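Local coordinates for mandelate racemase/muconate lactonizing enzyme family protein (Roseovarius nubinhibens ISM, PDB 3U4F) that binds magnesium in a mandelate racemase-type TIM barrel of the enolase superfamily and probably acts as a hydro-lyase, at residues A[255-267]-A[283-296]. Numbering follows the deposited sequence.
With MG (magnesium ion), chain E; GAI (guanidine), chain F.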
# COMPACT_ATOMS: atom_id res chain seq x y z
N GLY A 255 -15.59 -10.85 -3.05
CA GLY A 255 -14.19 -10.52 -2.82
C GLY A 255 -14.02 -9.19 -2.11
O GLY A 255 -15.01 -8.51 -1.79
N GLY A 256 -12.74 -8.85 -1.87
CA GLY A 256 -12.34 -7.54 -1.37
C GLY A 256 -11.45 -7.60 -0.13
O GLY A 256 -11.08 -6.55 0.38
N GLU A 257 -11.09 -8.80 0.34
CA GLU A 257 -10.37 -8.90 1.60
C GLU A 257 -9.03 -8.17 1.61
O GLU A 257 -8.65 -7.68 2.67
CB GLU A 257 -10.20 -10.34 2.06
CG GLU A 257 -9.22 -11.16 1.23
CD GLU A 257 -9.37 -12.61 1.53
OE1 GLU A 257 -10.52 -13.13 1.40
OE2 GLU A 257 -8.35 -13.23 1.89
N GLN A 258 -8.35 -8.07 0.46
CA GLN A 258 -7.05 -7.32 0.40
C GLN A 258 -7.19 -5.87 0.02
O GLN A 258 -6.21 -5.16 -0.11
CB GLN A 258 -6.06 -7.98 -0.57
CG GLN A 258 -5.52 -9.29 -0.08
CD GLN A 258 -6.33 -10.52 -0.50
OE1 GLN A 258 -7.19 -10.47 -1.40
NE2 GLN A 258 -6.01 -11.64 0.10
N ASP A 259 -8.42 -5.41 -0.16
CA ASP A 259 -8.65 -4.04 -0.58
C ASP A 259 -8.69 -3.08 0.61
O ASP A 259 -9.62 -3.14 1.42
CB ASP A 259 -9.94 -3.98 -1.38
CG ASP A 259 -9.74 -4.51 -2.78
OD1 ASP A 259 -9.16 -3.76 -3.60
OD2 ASP A 259 -10.09 -5.68 -3.03
N CYS A 260 -7.70 -2.19 0.68
CA CYS A 260 -7.60 -1.28 1.81
C CYS A 260 -7.81 0.18 1.35
O CYS A 260 -7.80 1.11 2.15
CB CYS A 260 -6.24 -1.47 2.51
SG CYS A 260 -4.82 -1.11 1.48
N ASP A 261 -8.04 0.37 0.05
CA ASP A 261 -8.13 1.71 -0.56
C ASP A 261 -9.60 2.05 -0.80
O ASP A 261 -10.25 1.39 -1.60
CB ASP A 261 -7.32 1.73 -1.88
CG ASP A 261 -7.41 3.06 -2.64
OD1 ASP A 261 -8.18 3.97 -2.26
OD2 ASP A 261 -6.68 3.20 -3.64
N LEU A 262 -10.11 3.09 -0.16
CA LEU A 262 -11.53 3.46 -0.31
C LEU A 262 -11.92 3.85 -1.73
O LEU A 262 -13.07 3.67 -2.14
CB LEU A 262 -11.96 4.55 0.68
CG LEU A 262 -11.96 4.20 2.17
CD1 LEU A 262 -12.25 5.41 3.03
CD2 LEU A 262 -12.94 3.06 2.52
N THR A 263 -10.96 4.39 -2.49
CA THR A 263 -11.23 4.69 -3.91
C THR A 263 -11.41 3.45 -4.76
O THR A 263 -12.32 3.37 -5.63
CB THR A 263 -10.16 5.62 -4.52
OG1 THR A 263 -9.97 6.70 -3.62
CG2 THR A 263 -10.65 6.19 -5.85
N THR A 264 -10.59 2.44 -4.50
CA THR A 264 -10.78 1.17 -5.18
C THR A 264 -12.11 0.53 -4.80
O THR A 264 -12.80 -0.02 -5.64
CB THR A 264 -9.64 0.25 -4.86
OG1 THR A 264 -8.43 0.92 -5.23
CG2 THR A 264 -9.79 -1.07 -5.61
N TRP A 265 -12.45 0.60 -3.52
CA TRP A 265 -13.75 0.11 -3.09
C TRP A 265 -14.91 0.78 -3.87
O TRP A 265 -15.85 0.11 -4.32
CB TRP A 265 -13.92 0.31 -1.58
CG TRP A 265 -13.43 -0.87 -0.80
CD1 TRP A 265 -12.32 -0.93 0.01
CD2 TRP A 265 -14.01 -2.18 -0.76
NE1 TRP A 265 -12.19 -2.18 0.56
CE2 TRP A 265 -13.21 -2.97 0.10
CE3 TRP A 265 -15.12 -2.77 -1.39
CZ2 TRP A 265 -13.49 -4.32 0.37
CZ3 TRP A 265 -15.39 -4.11 -1.14
CH2 TRP A 265 -14.58 -4.87 -0.25
N ARG A 266 -14.83 2.10 -4.02
CA ARG A 266 -15.87 2.82 -4.74
C ARG A 266 -15.94 2.33 -6.18
O ARG A 266 -17.04 2.10 -6.69
CB ARG A 266 -15.66 4.33 -4.71
CG ARG A 266 -16.87 5.06 -5.38
CD ARG A 266 -16.82 6.56 -5.24
NE ARG A 266 -15.47 7.11 -5.37
CZ ARG A 266 -14.79 7.25 -6.50
NH1 ARG A 266 -15.31 6.89 -7.66
NH2 ARG A 266 -13.58 7.79 -6.46
N ARG A 267 -14.77 2.16 -6.81
CA ARG A 267 -14.69 1.68 -8.19
C ARG A 267 -15.29 0.28 -8.32
O ARG A 267 -16.08 0.01 -9.26
CB ARG A 267 -13.23 1.72 -8.69
CG ARG A 267 -12.98 1.22 -10.11
CD ARG A 267 -11.50 1.41 -10.56
NE ARG A 267 -11.36 0.86 -11.90
CZ ARG A 267 -10.75 -0.29 -12.22
NH1 ARG A 267 -10.14 -1.02 -11.29
NH2 ARG A 267 -10.73 -0.70 -13.48
N TYR A 283 -7.47 -5.05 7.96
CA TYR A 283 -6.74 -4.66 6.73
C TYR A 283 -7.20 -3.30 6.20
O TYR A 283 -6.40 -2.51 5.69
CB TYR A 283 -6.86 -5.70 5.61
CG TYR A 283 -6.20 -7.06 5.87
CD1 TYR A 283 -5.14 -7.19 6.78
CD2 TYR A 283 -6.60 -8.21 5.15
CE1 TYR A 283 -4.50 -8.43 6.99
CE2 TYR A 283 -5.99 -9.48 5.39
CZ TYR A 283 -4.95 -9.57 6.32
OH TYR A 283 -4.29 -10.78 6.57
N LEU A 284 -8.49 -3.04 6.31
CA LEU A 284 -9.08 -1.86 5.73
C LEU A 284 -8.81 -0.58 6.53
O LEU A 284 -8.90 0.50 5.98
CB LEU A 284 -10.59 -2.07 5.50
CG LEU A 284 -11.45 -0.94 4.91
CD1 LEU A 284 -10.94 -0.46 3.56
CD2 LEU A 284 -12.84 -1.49 4.77
N GLY A 285 -8.51 -0.71 7.84
CA GLY A 285 -8.24 0.46 8.65
C GLY A 285 -9.24 0.74 9.77
O GLY A 285 -9.20 1.81 10.38
N GLY A 286 -10.10 -0.24 10.07
CA GLY A 286 -10.94 -0.20 11.26
C GLY A 286 -12.44 -0.16 10.99
O GLY A 286 -12.92 -0.22 9.84
N ILE A 287 -13.19 -0.05 12.07
CA ILE A 287 -14.66 -0.07 12.01
C ILE A 287 -15.23 1.10 11.21
O ILE A 287 -16.13 0.91 10.38
CB ILE A 287 -15.25 -0.12 13.46
CG1 ILE A 287 -14.93 -1.47 14.13
CG2 ILE A 287 -16.77 0.21 13.47
CD1 ILE A 287 -15.81 -2.68 13.65
N CYS A 288 -14.72 2.31 11.46
CA CYS A 288 -15.25 3.47 10.75
C CYS A 288 -15.14 3.29 9.24
O CYS A 288 -16.12 3.50 8.54
CB CYS A 288 -14.56 4.77 11.17
SG CYS A 288 -15.04 5.31 12.85
N ARG A 289 -13.96 2.94 8.74
CA ARG A 289 -13.75 2.76 7.30
C ARG A 289 -14.52 1.55 6.77
O ARG A 289 -15.01 1.59 5.64
CB ARG A 289 -12.24 2.66 7.00
CG ARG A 289 -11.56 4.05 7.25
CD ARG A 289 -10.04 3.92 7.36
NE ARG A 289 -9.47 3.20 6.22
CZ ARG A 289 -9.14 3.73 5.04
NH1 ARG A 289 -9.25 5.04 4.81
NH2 ARG A 289 -8.66 2.92 4.10
N THR A 290 -14.66 0.50 7.58
CA THR A 290 -15.48 -0.63 7.12
C THR A 290 -16.98 -0.21 6.96
O THR A 290 -17.66 -0.64 6.05
CB THR A 290 -15.31 -1.87 8.03
OG1 THR A 290 -13.92 -2.23 8.11
CG2 THR A 290 -16.10 -3.09 7.51
N LEU A 291 -17.47 0.63 7.86
CA LEU A 291 -18.84 1.08 7.76
C LEU A 291 -19.05 1.93 6.51
O LEU A 291 -20.14 1.90 5.91
CB LEU A 291 -19.24 1.86 9.00
CG LEU A 291 -19.40 0.98 10.24
CD1 LEU A 291 -19.46 1.90 11.46
CD2 LEU A 291 -20.64 0.11 10.13
N ARG A 292 -18.04 2.71 6.15
CA ARG A 292 -18.07 3.43 4.87
C ARG A 292 -18.22 2.49 3.67
O ARG A 292 -19.05 2.74 2.79
CB ARG A 292 -16.84 4.36 4.71
CG ARG A 292 -16.82 5.49 5.72
CD ARG A 292 -15.55 6.36 5.54
NE ARG A 292 -15.51 6.96 4.19
CZ ARG A 292 -14.59 7.83 3.79
NH1 ARG A 292 -13.61 8.18 4.64
NH2 ARG A 292 -14.61 8.33 2.53
N VAL A 293 -17.47 1.40 3.67
CA VAL A 293 -17.62 0.38 2.63
C VAL A 293 -19.01 -0.28 2.69
O VAL A 293 -19.67 -0.45 1.65
CB VAL A 293 -16.48 -0.65 2.69
CG1 VAL A 293 -16.76 -1.85 1.77
CG2 VAL A 293 -15.17 0.02 2.29
N ALA A 294 -19.46 -0.64 3.88
CA ALA A 294 -20.80 -1.23 4.03
C ALA A 294 -21.86 -0.30 3.50
O ALA A 294 -22.82 -0.75 2.86
CB ALA A 294 -21.09 -1.56 5.51
N ARG A 295 -21.72 1.00 3.78
CA ARG A 295 -22.72 1.99 3.27
C ARG A 295 -22.70 2.12 1.75
O ARG A 295 -23.77 2.22 1.13
CB ARG A 295 -22.56 3.35 3.93
CG ARG A 295 -23.07 3.40 5.37
CD ARG A 295 -22.78 4.78 6.01
NE ARG A 295 -22.42 4.61 7.42
CZ ARG A 295 -21.25 4.98 7.97
NH1 ARG A 295 -20.30 5.57 7.25
NH2 ARG A 295 -21.06 4.77 9.26
N MSE A 296 -21.50 2.15 1.14
CA MSE A 296 -21.41 2.12 -0.34
C MSE A 296 -22.10 0.87 -0.91
O MSE A 296 -22.87 0.96 -1.89
CB MSE A 296 -19.95 2.11 -0.80
CG MSE A 296 -19.15 3.34 -0.43
SE MSE A 296 -17.34 3.07 -1.19
CE MSE A 296 -16.24 3.72 0.31
MG MG E . -10.84 -15.11 0.95
C GAI F . -10.29 -16.24 3.20
N1 GAI F . -10.08 -16.86 4.33
N2 GAI F . -9.32 -16.01 2.24
N3 GAI F . -11.50 -15.72 2.93
O HOH W 1 -8.00 4.88 1.70
O HOH W 2 -9.95 -14.86 -0.81
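L262 is the knob of this contact, set into a hollow formed by L284, R289, R292 and V293. Its CD1 lies centrally over one face of the R292 guanidinium, 3.5 Å from CZ, while R292 NH1 forms a salt bridge with D86. The other branch, CD2, turns to V293 CG2 at 3.8 Å and to the selenomethionine methyl M296 CE. R289 folds back, bent at chi3 (53°), so that NE and NH2 grip the single oxygen L284 O side-on, NE at 2.8 Å, within the guanidinium plane. Helices 262-267 and 287-296, neighbouring outer helices of the TIM barrel, run nearly parallel (14°), their axes 10.3 Å apart at closest approach. Between them V293 CG2 sits over the five-membered ring of W265, a CH-pi contact 3.8 Å from the centroid; D259 CB lies against the opposite face, toward its rim. L284 CD1 reaches W265 NE1 obliquely at 3.7 Å, and that nitrogen donates to D259 O (2.9 Å). With an alanine at W265, a gap would probably open beside V293 and L284, and D259 O would lose its indole donor. Nearer the barrel mouth, E257 O meets the Y283 ring edge at CD2, while E257 OE1 binds magnesium with D205 and E231 and OE2 forms a salt bridge with K94 of the second subunit.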